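Local coordinates for protein A52 (Vaccinia virus, PDB 2VVW) that suppresses host innate immunity as a Bcl-2-like protein, associating with IRAK2 to inhibit NF-kappa-B signalling and with TRAF6 to activate p38, at residues M21-R32 / Y41-D52. Numbering follows the deposited sequence.
Sequences MFTILEEYFMYR and YGRLFNEIKKFD
Y28 and F45 meet edge to face where helix 21-32 crosses the short helix 43-49 at -80°, two successive helices of the Bcl-2-like fold, whose axes here approach to 11.1 Å. The F45 side chain fits as a knob into the hole formed by I24, E27, Y28 and Y31. One face of its ring receives the edge of Y28, with the two planes 81° apart and Y28 CD1 3.8 Å from F45 CG, while Y31 CD2 lies at the ring edge. I48, about one turn on from F45 in the same helix, closes the tight part: its CG2 stands almost over the centre of the Y28 ring, a CH-pi contact of 3.6 Å to the centroid. I48 CG2 is anti to the backbone N, while CG1 lies beside it and carries CD1 to 3.8 Å from I24 CG2, which also packs against L44 CD2. M21 and L25 add longer apolar contacts to I48 CD1.

At the R32 end of the contact the packing gives way to a polar margin that holds a water. Y41, partly exposed and ahead of helix 43-49, lays its OH 3.4 Å from R32 CB. R32 has CG anti to its backbone N (chi1 -178°) and its chain continues extended to NE, which brings the guanidinium end-on to D52, where NH1 and NH2 both bond to OD2. D111 of helix 96-115 also forms a salt bridge with R32 NH2, so two carboxylates probably stabilise its positive charge. R32 NH1 additionally donates to Y28 OH at 2.8 Å, tilted from the guanidinium plane. That hydroxyl in turn donates to a water 2.7 Å from Y28 OH, which donates to I48 O and to D52 OD1.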
loop_
_atom_site.group_PDB
_atom_site.type_symbol
_atom_site.label_atom_id
_atom_site.label_comp_id
_atom_site.label_asym_id
_atom_site.label_seq_id
_atom_site.Cartn_x
_atom_site.Cartn_y
_atom_site.Cartn_z
ATOM N N MET A 21 9.978 7.173 10.317
ATOM C CA MET A 21 8.953 8.180 10.018
ATOM C C MET A 21 8.457 8.118 8.552
ATOM O O MET A 21 7.263 8.161 8.300
ATOM C CB MET A 21 9.463 9.586 10.399
ATOM C CG MET A 21 8.364 10.598 10.652
ATOM S SD MET A 21 7.323 10.114 12.047
ATOM C CE MET A 21 5.686 10.228 11.304
ATOM N N PHE A 22 9.353 7.941 7.588
ATOM C CA PHE A 22 8.892 7.900 6.194
ATOM C C PHE A 22 8.014 6.672 5.885
ATOM O O PHE A 22 7.001 6.785 5.192
ATOM C CB PHE A 22 10.044 7.985 5.192
ATOM C CG PHE A 22 9.567 8.275 3.786
ATOM C CD1 PHE A 22 9.171 9.557 3.424
ATOM C CD2 PHE A 22 9.450 7.250 2.848
ATOM C CE1 PHE A 22 8.705 9.819 2.138
ATOM C CE2 PHE A 22 8.978 7.511 1.555
ATOM C CZ PHE A 22 8.600 8.783 1.210
ATOM N N THR A 23 8.372 5.514 6.435
ATOM C CA THR A 23 7.541 4.313 6.278
ATOM C C THR A 23 6.162 4.499 6.886
ATOM O O THR A 23 5.164 4.066 6.317
ATOM C CB THR A 23 8.181 3.105 6.909
ATOM O OG1 THR A 23 9.500 2.954 6.388
ATOM C CG2 THR A 23 7.361 1.837 6.604
ATOM N N ILE A 24 6.115 5.132 8.056
ATOM C CA ILE A 24 4.859 5.422 8.717
ATOM C C ILE A 24 3.974 6.275 7.822
ATOM O O ILE A 24 2.767 5.994 7.652
ATOM C CB ILE A 24 5.087 6.124 10.093
ATOM C CG1 ILE A 24 5.661 5.123 11.123
ATOM C CG2 ILE A 24 3.814 6.702 10.613
ATOM C CD1 ILE A 24 6.210 5.787 12.394
ATOM N N LEU A 25 4.558 7.321 7.242
ATOM C CA LEU A 25 3.810 8.196 6.360
ATOM C C LEU A 25 3.400 7.500 5.053
ATOM O O LEU A 25 2.297 7.717 4.566
ATOM C CB LEU A 25 4.575 9.501 6.082
ATOM C CG LEU A 25 4.823 10.436 7.279
ATOM C CD1 LEU A 25 5.741 11.567 6.884
ATOM C CD2 LEU A 25 3.527 10.972 7.810
ATOM N N GLU A 26 4.261 6.649 4.507
ATOM C CA GLU A 26 3.904 5.846 3.318
ATOM C C GLU A 26 2.646 5.049 3.590
ATOM O O GLU A 26 1.723 5.080 2.797
ATOM C CB GLU A 26 5.005 4.869 2.900
ATOM C CG GLU A 26 6.216 5.466 2.217
ATOM C CD GLU A 26 7.250 4.403 1.786
ATOM O OE1 GLU A 26 7.620 4.381 0.587
ATOM O OE2 GLU A 26 7.677 3.583 2.637
ATOM N N GLU A 27 2.622 4.338 4.713
ATOM C CA GLU A 27 1.484 3.493 5.060
ATOM C C GLU A 27 0.258 4.317 5.391
ATOM O O GLU A 27 -0.861 3.919 5.068
ATOM C CB GLU A 27 1.839 2.540 6.212
ATOM C CG GLU A 27 2.833 1.470 5.793
ATOM C CD GLU A 27 2.830 0.213 6.643
ATOM O OE1 GLU A 27 2.005 0.077 7.587
ATOM O OE2 GLU A 27 3.689 -0.653 6.346
ATOM N N TYR A 28 0.458 5.462 6.046
ATOM C CA TYR A 28 -0.648 6.384 6.346
ATOM C C TYR A 28 -1.359 6.862 5.071
ATOM O O TYR A 28 -2.579 6.774 4.931
ATOM C CB TYR A 28 -0.108 7.589 7.116
ATOM C CG TYR A 28 -1.153 8.625 7.427
ATOM C CD1 TYR A 28 -2.150 8.368 8.380
ATOM C CD2 TYR A 28 -1.170 9.847 6.762
ATOM C CE1 TYR A 28 -3.114 9.294 8.673
ATOM C CE2 TYR A 28 -2.137 10.796 7.055
ATOM C CZ TYR A 28 -3.113 10.511 8.010
ATOM O OH TYR A 28 -4.078 11.443 8.312
ATOM N N PHE A 29 -0.587 7.353 4.122
ATOM C CA PHE A 29 -1.165 7.775 2.852
ATOM C C PHE A 29 -1.747 6.635 2.030
ATOM O O PHE A 29 -2.798 6.803 1.410
ATOM C CB PHE A 29 -0.174 8.622 2.058
ATOM C CG PHE A 29 0.101 9.952 2.698
ATOM C CD1 PHE A 29 -0.923 10.851 2.930
ATOM C CD2 PHE A 29 1.372 10.304 3.082
ATOM C CE1 PHE A 29 -0.669 12.075 3.523
ATOM C CE2 PHE A 29 1.620 11.524 3.681
ATOM C CZ PHE A 29 0.609 12.401 3.903
ATOM N N MET A 30 -1.122 5.462 2.090
ATOM C CA MET A 30 -1.650 4.284 1.406
ATOM C C MET A 30 -3.002 3.923 1.989
ATOM O O MET A 30 -3.969 3.797 1.263
ATOM C CB MET A 30 -0.688 3.111 1.571
ATOM C CG MET A 30 -1.167 1.783 1.057
ATOM S SD MET A 30 -0.021 0.479 1.536
ATOM C CE MET A 30 -0.417 0.264 3.295
ATOM N N TYR A 31 -3.066 3.790 3.307
ATOM C CA TYR A 31 -4.304 3.319 3.935
ATOM C C TYR A 31 -5.437 4.357 3.871
ATOM O O TYR A 31 -6.608 4.006 3.616
ATOM C CB TYR A 31 -4.047 2.890 5.379
ATOM C CG TYR A 31 -3.424 1.517 5.541
ATOM C CD1 TYR A 31 -4.089 0.372 5.097
ATOM C CD2 TYR A 31 -2.176 1.350 6.169
ATOM C CE1 TYR A 31 -3.538 -0.900 5.236
ATOM C CE2 TYR A 31 -1.617 0.053 6.334
ATOM C CZ TYR A 31 -2.295 -1.051 5.853
ATOM O OH TYR A 31 -1.784 -2.315 6.020
ATOM N N ARG A 32 -5.110 5.622 4.128
ATOM C CA ARG A 32 -6.099 6.683 4.041
ATOM C C ARG A 32 -6.528 6.895 2.582
ATOM O O ARG A 32 -7.722 7.018 2.278
ATOM C CB ARG A 32 -5.569 7.978 4.644
ATOM C CG ARG A 32 -6.593 9.104 4.629
ATOM C CD ARG A 32 -6.222 10.227 5.587
ATOM N NE ARG A 32 -7.120 11.370 5.420
ATOM C CZ ARG A 32 -7.268 12.353 6.301
ATOM N NH1 ARG A 32 -6.596 12.347 7.434
ATOM N NH2 ARG A 32 -8.118 13.339 6.047
ATOM N N TYR A 41 -8.282 2.999 13.202
ATOM C CA TYR A 41 -6.865 3.390 13.196
ATOM C C TYR A 41 -6.314 3.249 14.609
ATOM O O TYR A 41 -7.049 3.409 15.586
ATOM C CB TYR A 41 -6.712 4.874 12.831
ATOM C CG TYR A 41 -6.784 5.277 11.368
ATOM C CD1 TYR A 41 -7.090 4.367 10.358
ATOM C CD2 TYR A 41 -6.584 6.617 11.003
ATOM C CE1 TYR A 41 -7.165 4.779 9.018
ATOM C CE2 TYR A 41 -6.656 7.035 9.675
ATOM C CZ TYR A 41 -6.952 6.116 8.686
ATOM O OH TYR A 41 -7.029 6.537 7.375
ATOM N N GLY A 42 -5.007 3.028 14.726
ATOM C CA GLY A 42 -4.348 3.034 16.029
ATOM C C GLY A 42 -4.105 4.451 16.506
ATOM O O GLY A 42 -4.508 5.424 15.850
ATOM N N ARG A 43 -3.450 4.575 17.658
ATOM C CA ARG A 43 -3.148 5.881 18.225
ATOM C C ARG A 43 -2.172 6.660 17.348
ATOM O O ARG A 43 -2.234 7.888 17.271
ATOM C CB ARG A 43 -2.584 5.732 19.636
ATOM C CG ARG A 43 -3.627 5.259 20.626
ATOM C CD ARG A 43 -3.255 5.584 22.053
ATOM N NE ARG A 43 -2.717 4.433 22.763
ATOM C CZ ARG A 43 -3.445 3.407 23.210
ATOM N NH1 ARG A 43 -4.762 3.362 23.006
ATOM N NH2 ARG A 43 -2.845 2.406 23.852
ATOM N N LEU A 44 -1.272 5.957 16.678
ATOM C CA LEU A 44 -0.279 6.642 15.853
ATOM C C LEU A 44 -0.928 7.399 14.686
ATOM O O LEU A 44 -0.736 8.597 14.540
ATOM C CB LEU A 44 0.767 5.655 15.340
ATOM C CG LEU A 44 1.775 6.220 14.340
ATOM C CD1 LEU A 44 2.506 7.415 14.932
ATOM C CD2 LEU A 44 2.747 5.114 13.895
ATOM N N PHE A 45 -1.660 6.688 13.839
ATOM C CA PHE A 45 -2.420 7.311 12.749
ATOM C C PHE A 45 -3.431 8.335 13.272
ATOM O O PHE A 45 -3.626 9.367 12.649
ATOM C CB PHE A 45 -3.172 6.251 11.911
ATOM C CG PHE A 45 -2.303 5.517 10.892
ATOM C CD1 PHE A 45 -0.927 5.608 10.909
ATOM C CD2 PHE A 45 -2.896 4.711 9.934
ATOM C CE1 PHE A 45 -0.167 4.919 9.978
ATOM C CE2 PHE A 45 -2.145 4.034 8.992
ATOM C CZ PHE A 45 -0.779 4.126 9.029
ATOM N N ASN A 46 -4.070 8.051 14.402
ATOM C CA ASN A 46 -5.010 9.029 14.973
ATOM C C ASN A 46 -4.336 10.377 15.342
ATOM O O ASN A 46 -4.960 11.438 15.229
ATOM C CB ASN A 46 -5.795 8.438 16.152
ATOM C CG ASN A 46 -6.994 7.590 15.708
ATOM O OD1 ASN A 46 -7.543 7.763 14.610
ATOM N ND2 ASN A 46 -7.408 6.675 16.570
ATOM N N GLU A 47 -3.067 10.344 15.744
ATOM C CA GLU A 47 -2.314 11.588 15.970
ATOM C C GLU A 47 -1.984 12.298 14.663
ATOM O O GLU A 47 -2.103 13.533 14.567
ATOM C CB GLU A 47 -1.013 11.334 16.745
ATOM C CG GLU A 47 -1.223 11.008 18.200
ATOM C CD GLU A 47 -1.982 12.099 18.950
ATOM O OE1 GLU A 47 -1.639 13.286 18.779
ATOM O OE2 GLU A 47 -2.915 11.766 19.711
ATOM N N ILE A 48 -1.574 11.525 13.663
ATOM C CA ILE A 48 -1.227 12.094 12.373
ATOM C C ILE A 48 -2.471 12.744 11.756
ATOM O O ILE A 48 -2.382 13.807 11.146
ATOM C CB ILE A 48 -0.597 11.069 11.426
ATOM C CG1 ILE A 48 0.737 10.564 12.001
ATOM C CG2 ILE A 48 -0.348 11.704 10.046
ATOM C CD1 ILE A 48 1.303 9.416 11.273
ATOM N N LYS A 49 -3.630 12.122 11.962
ATOM C CA LYS A 49 -4.905 12.649 11.476
ATOM C C LYS A 49 -5.216 14.046 12.037
ATOM O O LYS A 49 -5.852 14.869 11.372
ATOM C CB LYS A 49 -6.022 11.658 11.805
ATOM C CG LYS A 49 -7.387 12.084 11.298
ATOM C CD LYS A 49 -8.356 10.911 11.081
ATOM C CE LYS A 49 -8.921 10.354 12.362
ATOM N NZ LYS A 49 -10.293 9.775 12.144
ATOM N N LYS A 50 -4.745 14.328 13.247
ATOM C CA LYS A 50 -4.911 15.650 13.825
ATOM C C LYS A 50 -4.186 16.742 13.022
ATOM O O LYS A 50 -4.525 17.912 13.155
ATOM C CB LYS A 50 -4.482 15.657 15.300
ATOM C CG LYS A 50 -5.323 14.757 16.173
ATOM C CD LYS A 50 -4.897 14.842 17.622
ATOM C CE LYS A 50 -5.647 13.827 18.475
ATOM N NZ LYS A 50 -5.202 13.877 19.891
ATOM N N PHE A 51 -3.201 16.372 12.198
ATOM C CA PHE A 51 -2.499 17.326 11.338
ATOM C C PHE A 51 -3.407 18.024 10.321
ATOM O O PHE A 51 -3.010 19.032 9.736
ATOM C CB PHE A 51 -1.348 16.670 10.555
ATOM C CG PHE A 51 -0.210 16.139 11.409
ATOM C CD1 PHE A 51 -0.194 16.257 12.791
ATOM C CD2 PHE A 51 0.866 15.518 10.789
ATOM C CE1 PHE A 51 0.869 15.766 13.534
ATOM C CE2 PHE A 51 1.948 15.035 11.526
ATOM C CZ PHE A 51 1.948 15.163 12.902
ATOM N N ASP A 52 -4.609 17.488 10.103
ATOM C CA ASP A 52 -5.574 18.086 9.181
ATOM C C ASP A 52 -5.987 19.489 9.617
ATOM O O ASP A 52 -6.200 20.349 8.783
ATOM C CB ASP A 52 -6.827 17.207 9.049
ATOM C CG ASP A 52 -6.550 15.856 8.377
ATOM O OD1 ASP A 52 -5.394 15.533 8.007
ATOM O OD2 ASP A 52 -7.528 15.110 8.234
HETATM O O HOH W 1 -3.283 14.003 8.426
#